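Side-chain contacts in proteasome activator protein PA26 (Trypanosoma brucei, PDB 1YAR), which probably docks as a ring-shaped 11S activator of the PA28 family on the ends of the 20S proteasome and opens its gate to substrates: residues G54-S59 / I192-M197; K68-L73 / S156-V161. All coordinates share one frame; numbering follows the deposited sequence. Where two conformers were deposited one is given.

Contact 1: residues G54-S59 / I192-M197; sequences GVIRNS and IDADFM. Unlike the reference sequence in segment 54-59: Val55 (reference Thr).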
loop_
_atom_site.group_PDB
_atom_site.type_symbol
_atom_site.label_atom_id
_atom_site.label_comp_id
_atom_site.label_asym_id
_atom_site.label_seq_id
_atom_site.Cartn_x
_atom_site.Cartn_y
_atom_site.Cartn_z
ATOM N N GLY O 54 -108.554 -27.357 60.336
ATOM C CA GLY O 54 -109.857 -27.243 59.667
ATOM C C GLY O 54 -111.008 -27.446 60.634
ATOM O O GLY O 54 -111.996 -26.714 60.593
ATOM N N VAL O 55 -110.861 -28.430 61.515
ATOM C CA VAL O 55 -111.856 -28.743 62.542
ATOM C C VAL O 55 -112.050 -27.576 63.529
ATOM O O VAL O 55 -113.183 -27.216 63.861
ATOM C CB VAL O 55 -111.507 -30.073 63.280
ATOM C CG1 VAL O 55 -112.515 -30.377 64.387
ATOM C CG2 VAL O 55 -111.474 -31.227 62.292
ATOM N N ILE O 56 -110.950 -26.979 63.984
ATOM C CA ILE O 56 -111.032 -25.835 64.894
ATOM C C ILE O 56 -111.659 -24.620 64.209
ATOM O O ILE O 56 -112.533 -23.981 64.774
ATOM C CB ILE O 56 -109.646 -25.472 65.456
ATOM C CG1 ILE O 56 -109.004 -26.694 66.124
ATOM C CG2 ILE O 56 -109.757 -24.306 66.437
ATOM C CD1 ILE O 56 -107.508 -26.663 66.075
ATOM N N ARG O 57 -111.206 -24.308 62.996
ATOM C CA ARG O 57 -111.752 -23.200 62.210
ATOM C C ARG O 57 -113.285 -23.250 62.131
ATOM O O ARG O 57 -113.944 -22.215 62.190
ATOM C CB ARG O 57 -111.144 -23.199 60.806
ATOM C CG ARG O 57 -111.723 -22.155 59.865
ATOM C CD ARG O 57 -111.062 -22.115 58.487
ATOM N NE ARG O 57 -109.663 -21.686 58.573
ATOM C CZ ARG O 57 -109.247 -20.416 58.537
ATOM N NH1 ARG O 57 -110.110 -19.415 58.412
ATOM N NH2 ARG O 57 -107.951 -20.152 58.630
ATOM N N ASN O 58 -113.827 -24.463 62.016
ATOM C CA ASN O 58 -115.274 -24.702 61.898
ATOM C C ASN O 58 -116.030 -24.833 63.220
ATOM O O ASN O 58 -117.205 -25.220 63.224
ATOM C CB ASN O 58 -115.529 -25.948 61.042
ATOM C CG ASN O 58 -115.506 -25.647 59.552
ATOM O OD1 ASN O 58 -115.557 -24.480 59.137
ATOM N ND2 ASN O 58 -115.441 -26.700 58.735
ATOM N N SER O 59 -115.368 -24.498 64.326
ATOM C CA SER O 59 -115.924 -24.672 65.665
ATOM C C SER O 59 -116.293 -23.348 66.313
ATOM O O SER O 59 -115.606 -22.337 66.121
ATOM C CB SER O 59 -114.917 -25.390 66.573
ATOM O OG SER O 59 -114.742 -26.747 66.191
ATOM N N ILE O 192 -105.612 -20.157 70.268
ATOM C CA ILE O 192 -104.479 -20.964 70.695
ATOM C C ILE O 192 -104.549 -22.341 70.020
ATOM O O ILE O 192 -103.557 -22.794 69.441
ATOM C CB ILE O 192 -104.415 -21.081 72.241
ATOM C CG1 ILE O 192 -103.932 -19.772 72.851
ATOM C CG2 ILE O 192 -103.492 -22.242 72.670
ATOM C CD1 ILE O 192 -104.262 -19.626 74.331
ATOM N N ASP O 193 -105.718 -22.997 70.070
ATOM C CA ASP O 193 -105.882 -24.281 69.373
ATOM C C ASP O 193 -105.573 -24.183 67.881
ATOM O O ASP O 193 -104.809 -24.988 67.352
ATOM C CB ASP O 193 -107.272 -24.870 69.579
ATOM C CG ASP O 193 -107.483 -25.355 70.993
ATOM O OD1 ASP O 193 -106.520 -25.352 71.802
ATOM O OD2 ASP O 193 -108.590 -25.729 71.406
ATOM N N ALA O 194 -106.155 -23.197 67.211
ATOM C CA ALA O 194 -105.905 -23.017 65.788
ATOM C C ALA O 194 -104.432 -22.692 65.502
ATOM O O ALA O 194 -103.835 -23.277 64.600
ATOM C CB ALA O 194 -106.803 -21.917 65.213
ATOM N N ASP O 195 -103.870 -21.754 66.257
ATOM C CA ASP O 195 -102.528 -21.252 65.957
ATOM C C ASP O 195 -101.458 -22.309 66.163
ATOM O O ASP O 195 -100.451 -22.293 65.467
ATOM C CB ASP O 195 -102.197 -20.006 66.774
ATOM C CG ASP O 195 -102.770 -18.736 66.162
ATOM O OD1 ASP O 195 -103.477 -18.812 65.127
ATOM O OD2 ASP O 195 -102.565 -17.602 66.660
ATOM N N PHE O 196 -101.657 -23.216 67.123
ATOM C CA PHE O 196 -100.675 -24.277 67.314
ATOM C C PHE O 196 -100.683 -25.289 66.202
ATOM O O PHE O 196 -99.629 -25.810 65.829
ATOM C CB PHE O 196 -100.730 -24.906 68.719
ATOM C CG PHE O 196 -99.940 -24.120 69.724
ATOM C CD1 PHE O 196 -100.491 -23.000 70.337
ATOM C CD2 PHE O 196 -98.616 -24.445 69.987
ATOM C CE1 PHE O 196 -99.747 -22.232 71.238
ATOM C CE2 PHE O 196 -97.861 -23.707 70.898
ATOM C CZ PHE O 196 -98.423 -22.579 71.517
ATOM N N MET O 197 -101.863 -25.524 65.627
ATOM C CA MET O 197 -101.933 -26.373 64.447
ATOM C C MET O 197 -101.343 -25.660 63.234
ATOM O O MET O 197 -100.615 -26.274 62.459
ATOM C CB MET O 197 -103.357 -26.872 64.197
ATOM C CG MET O 197 -103.904 -27.743 65.317
ATOM S SD MET O 197 -102.989 -29.296 65.534
ATOM C CE MET O 197 -101.935 -28.954 66.930
#
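Ile56 meets Asp193, Ala194 and Met197 through a first torsion that sends its two branches to different parts of the facing helix. Its chi1 of -55° turns CG1 anti to the carbonyl carbon, which leaves CG2 anti to the backbone N; the short branch faces Ala194, while the longer one, roughly extended at chi2 (151°), carries CD1 to the backbone of Asp193. Ile56 CG2 lies 3.8 Å from the backbone Ala194 N, with the methyl Ala194 CB a little farther off. Ile56 CD1 rests against the Asp193 carbonyl, 3.4 Å from Asp193 O and 3.6 Å from Asp193 C, and is 3.8 Å from Met197 CG. The carbonyl it touches receives a weak helical bond from Met197 N, one turn on. Asp193 CB flanks both Ile56 branches, its distance to Ile56 CD1 being 3.9 Å.

This is packing between two long, roughly antiparallel helices, 24-57 and 183-226, of the four-helix bundle characteristic of 11S activators. It illustrates how a single branched residue can grip one turn of a neighbouring helix: Ile56 touches Asp193, Ala194 and Met197, which lie within about one turn, and Leu73 of helix 71-99 packs on the same group. The buried carboxylate of Asp193 has Arg158 as its charge partner, through a salt bridge from OD1 that probably offsets much of its negative charge; Tyr154 OH also bonds to OD1, and Tyr61 OH to OD2.

Helix 24-57 ends one residue later, at Arg57. Asn58 leaves the helical conformation, though its N still bonds to Gly54 O, and Ser59 N bonds back to Ile56 O at 2.9 Å. The hydroxyl of Ser59 donates to Val55 O over 2.8 Å, tilted 31° from the carbonyl plane, tying the departing chain to the last turn. Arg57 NH2 meanwhile forms a salt bridge with Asp82 of a second subunit.

Contact 2: residues K68-L73 / S156-V161; sequences KSPEQL and SARSTV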
loop_
_atom_site.group_PDB
_atom_site.type_symbol
_atom_site.label_atom_id
_atom_site.label_comp_id
_atom_site.label_asym_id
_atom_site.label_seq_id
_atom_site.Cartn_x
_atom_site.Cartn_y
_atom_site.Cartn_z
ATOM N N LYS O 68 -111.897 -29.340 78.806
ATOM C CA LYS O 68 -111.155 -30.458 78.231
ATOM C C LYS O 68 -110.081 -30.022 77.224
ATOM O O LYS O 68 -110.348 -29.183 76.350
ATOM C CB LYS O 68 -112.118 -31.424 77.541
ATOM C CG LYS O 68 -111.853 -32.875 77.904
ATOM C CD LYS O 68 -111.695 -33.761 76.676
ATOM C CE LYS O 68 -111.094 -35.102 77.089
ATOM N NZ LYS O 68 -110.397 -35.801 75.969
ATOM N N SER O 69 -108.885 -30.613 77.336
ATOM C CA SER O 69 -107.824 -30.455 76.323
ATOM C C SER O 69 -108.004 -31.421 75.148
ATOM O O SER O 69 -108.126 -32.634 75.346
ATOM C CB SER O 69 -106.435 -30.659 76.929
ATOM O OG SER O 69 -106.201 -29.771 77.998
ATOM N N PRO O 70 -107.994 -30.891 73.925
ATOM C CA PRO O 70 -108.346 -31.673 72.739
ATOM C C PRO O 70 -107.273 -32.679 72.351
ATOM O O PRO O 70 -106.170 -32.291 71.951
ATOM C CB PRO O 70 -108.500 -30.614 71.644
ATOM C CG PRO O 70 -108.336 -29.307 72.304
ATOM C CD PRO O 70 -107.640 -29.502 73.592
ATOM N N GLU O 71 -107.610 -33.961 72.464
ATOM C CA GLU O 71 -106.669 -35.062 72.235
ATOM C C GLU O 71 -106.081 -35.059 70.827
ATOM O O GLU O 71 -104.931 -35.462 70.636
ATOM C CB GLU O 71 -107.356 -36.418 72.455
ATOM C CG GLU O 71 -107.698 -36.766 73.894
ATOM C CD GLU O 71 -108.644 -37.967 73.985
ATOM O OE1 GLU O 71 -108.164 -39.129 73.875
ATOM O OE2 GLU O 71 -109.877 -37.747 74.157
ATOM N N GLN O 72 -106.880 -34.654 69.842
ATOM C CA GLN O 72 -106.416 -34.602 68.463
ATOM C C GLN O 72 -105.218 -33.639 68.322
ATOM O O GLN O 72 -104.254 -33.941 67.620
ATOM C CB GLN O 72 -107.542 -34.183 67.521
ATOM C CG GLN O 72 -107.169 -34.302 66.034
ATOM C CD GLN O 72 -108.193 -33.698 65.085
ATOM O OE1 GLN O 72 -109.155 -33.062 65.517
ATOM N NE2 GLN O 72 -107.987 -33.895 63.786
ATOM N N LEU O 73 -105.283 -32.498 69.000
ATOM C CA LEU O 73 -104.212 -31.501 68.892
ATOM C C LEU O 73 -102.981 -31.970 69.658
ATOM O O LEU O 73 -101.854 -31.840 69.176
ATOM C CB LEU O 73 -104.655 -30.125 69.399
ATOM C CG LEU O 73 -105.963 -29.433 69.001
ATOM C CD1 LEU O 73 -105.737 -27.941 69.141
ATOM C CD2 LEU O 73 -106.481 -29.754 67.619
ATOM N N SER O 156 -98.918 -24.876 78.367
ATOM C CA SER O 156 -98.674 -23.638 79.109
ATOM C C SER O 156 -99.710 -22.591 78.723
ATOM O O SER O 156 -100.460 -22.105 79.570
ATOM C CB SER O 156 -97.278 -23.074 78.802
ATOM O OG SER O 156 -96.261 -24.062 78.886
ATOM N N ALA O 157 -99.751 -22.277 77.429
ATOM C CA ALA O 157 -100.587 -21.207 76.876
ATOM C C ALA O 157 -102.079 -21.469 77.140
ATOM O O ALA O 157 -102.818 -20.579 77.571
ATOM C CB ALA O 157 -100.337 -21.083 75.367
ATOM N N ARG O 158 -102.496 -22.710 76.904
ATOM C CA ARG O 158 -103.894 -23.085 77.078
ATOM C C ARG O 158 -104.301 -23.069 78.553
ATOM O O ARG O 158 -105.382 -22.590 78.890
ATOM C CB ARG O 158 -104.177 -24.457 76.440
ATOM C CG ARG O 158 -105.542 -24.511 75.767
ATOM C CD ARG O 158 -106.024 -25.882 75.354
ATOM N NE ARG O 158 -107.227 -25.792 74.513
ATOM C CZ ARG O 158 -108.481 -25.957 74.953
ATOM N NH1 ARG O 158 -108.729 -26.250 76.228
ATOM N NH2 ARG O 158 -109.491 -25.861 74.103
ATOM N N SER O 159 -103.421 -23.566 79.423
ATOM C CA SER O 159 -103.701 -23.660 80.862
ATOM C C SER O 159 -103.889 -22.304 81.555
ATOM O O SER O 159 -104.665 -22.201 82.510
ATOM C CB SER O 159 -102.626 -24.488 81.571
ATOM O OG SER O 159 -101.409 -23.774 81.673
ATOM N N THR O 160 -103.183 -21.277 81.071
ATOM C CA THR O 160 -103.363 -19.899 81.531
ATOM C C THR O 160 -104.769 -19.395 81.204
ATOM O O THR O 160 -105.459 -18.861 82.072
ATOM C CB THR O 160 -102.305 -18.965 80.882
ATOM O OG1 THR O 160 -101.000 -19.435 81.208
ATOM C CG2 THR O 160 -102.348 -17.560 81.498
ATOM N N VAL O 161 -105.194 -19.605 79.960
ATOM C CA VAL O 161 -106.514 -19.193 79.506
ATOM C C VAL O 161 -107.622 -20.032 80.165
ATOM O O VAL O 161 -108.640 -19.490 80.591
ATOM C CB VAL O 161 -106.590 -19.166 77.953
ATOM C CG1 VAL O 161 -108.013 -18.911 77.444
ATOM C CG2 VAL O 161 -105.629 -18.102 77.409
#
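Pro70 and Arg158 approach from opposite directions, the proline from the N-cap position of helix 71-99 and the arginine from the short helix 150-166, which packs at one end of the four-helix bundle. Charge and hydrogen bonding hold the arginine from outside the two segments. Its NH1 pairs with Glu162 OE2 and also bonds to Gln65 O, while NE is salt-bridged to Asp193 of helix 183-226. These partners probably limit the rotation of the guanidinium and would help to hold the group against the proline.

A second salt bridge lies within segment 68-73, where Lys68 NZ and Glu71 OE2, 2.7 Å apart, straddle the start of helix 71-99. Between subunits, Ser69 OG and Ser184 OG of a third subunit form a hydrogen bond, so this corner also belongs to the interface between neighbouring copies.

Packing makes up the contact itself. Arg158 leaves its helix as a chain extended from CG to NE, its chi1 of -142° lying off the usual staggered values, and this lays the guanidinium beneath the proline ring. Pro70 CD stands over the middle of one face, 3.8 Å above the plane. Ser69 CA covers part of the same face, so an aliphatic surface lies against the flat cation. A close polar atom joins this packing: Lys68 O, placed obliquely to the guanidinium and 3.4 Å from Arg158 NH1. Towards the other terminal nitrogen the proline ring reaches with its next carbon, Pro70 CG lying 4.1 Å from Arg158 NH2.

The two contacts lie about 12 Å apart, centre to centre, on the same side of the chain's centre. Along the chain they come in the order 54-59, 68-73, 156-161 and 192-197, so that contact 1 encloses contact 2. Three of these segments lie on long helices of the bundle, 24-57, 71-99 and 183-226; the fourth lies on the short helix 150-166, which packs against one end of it and directly precedes helix 183-226 in the chain. The contacts are joined directly: Asp193 OD1 meets Arg158 NE at 2.8 Å, and Leu73 CD2 packs 3.6 Å from Ile56 CD1. They form one continuous, mostly buried cluster there, with further subunits of the activator assembly abutting both.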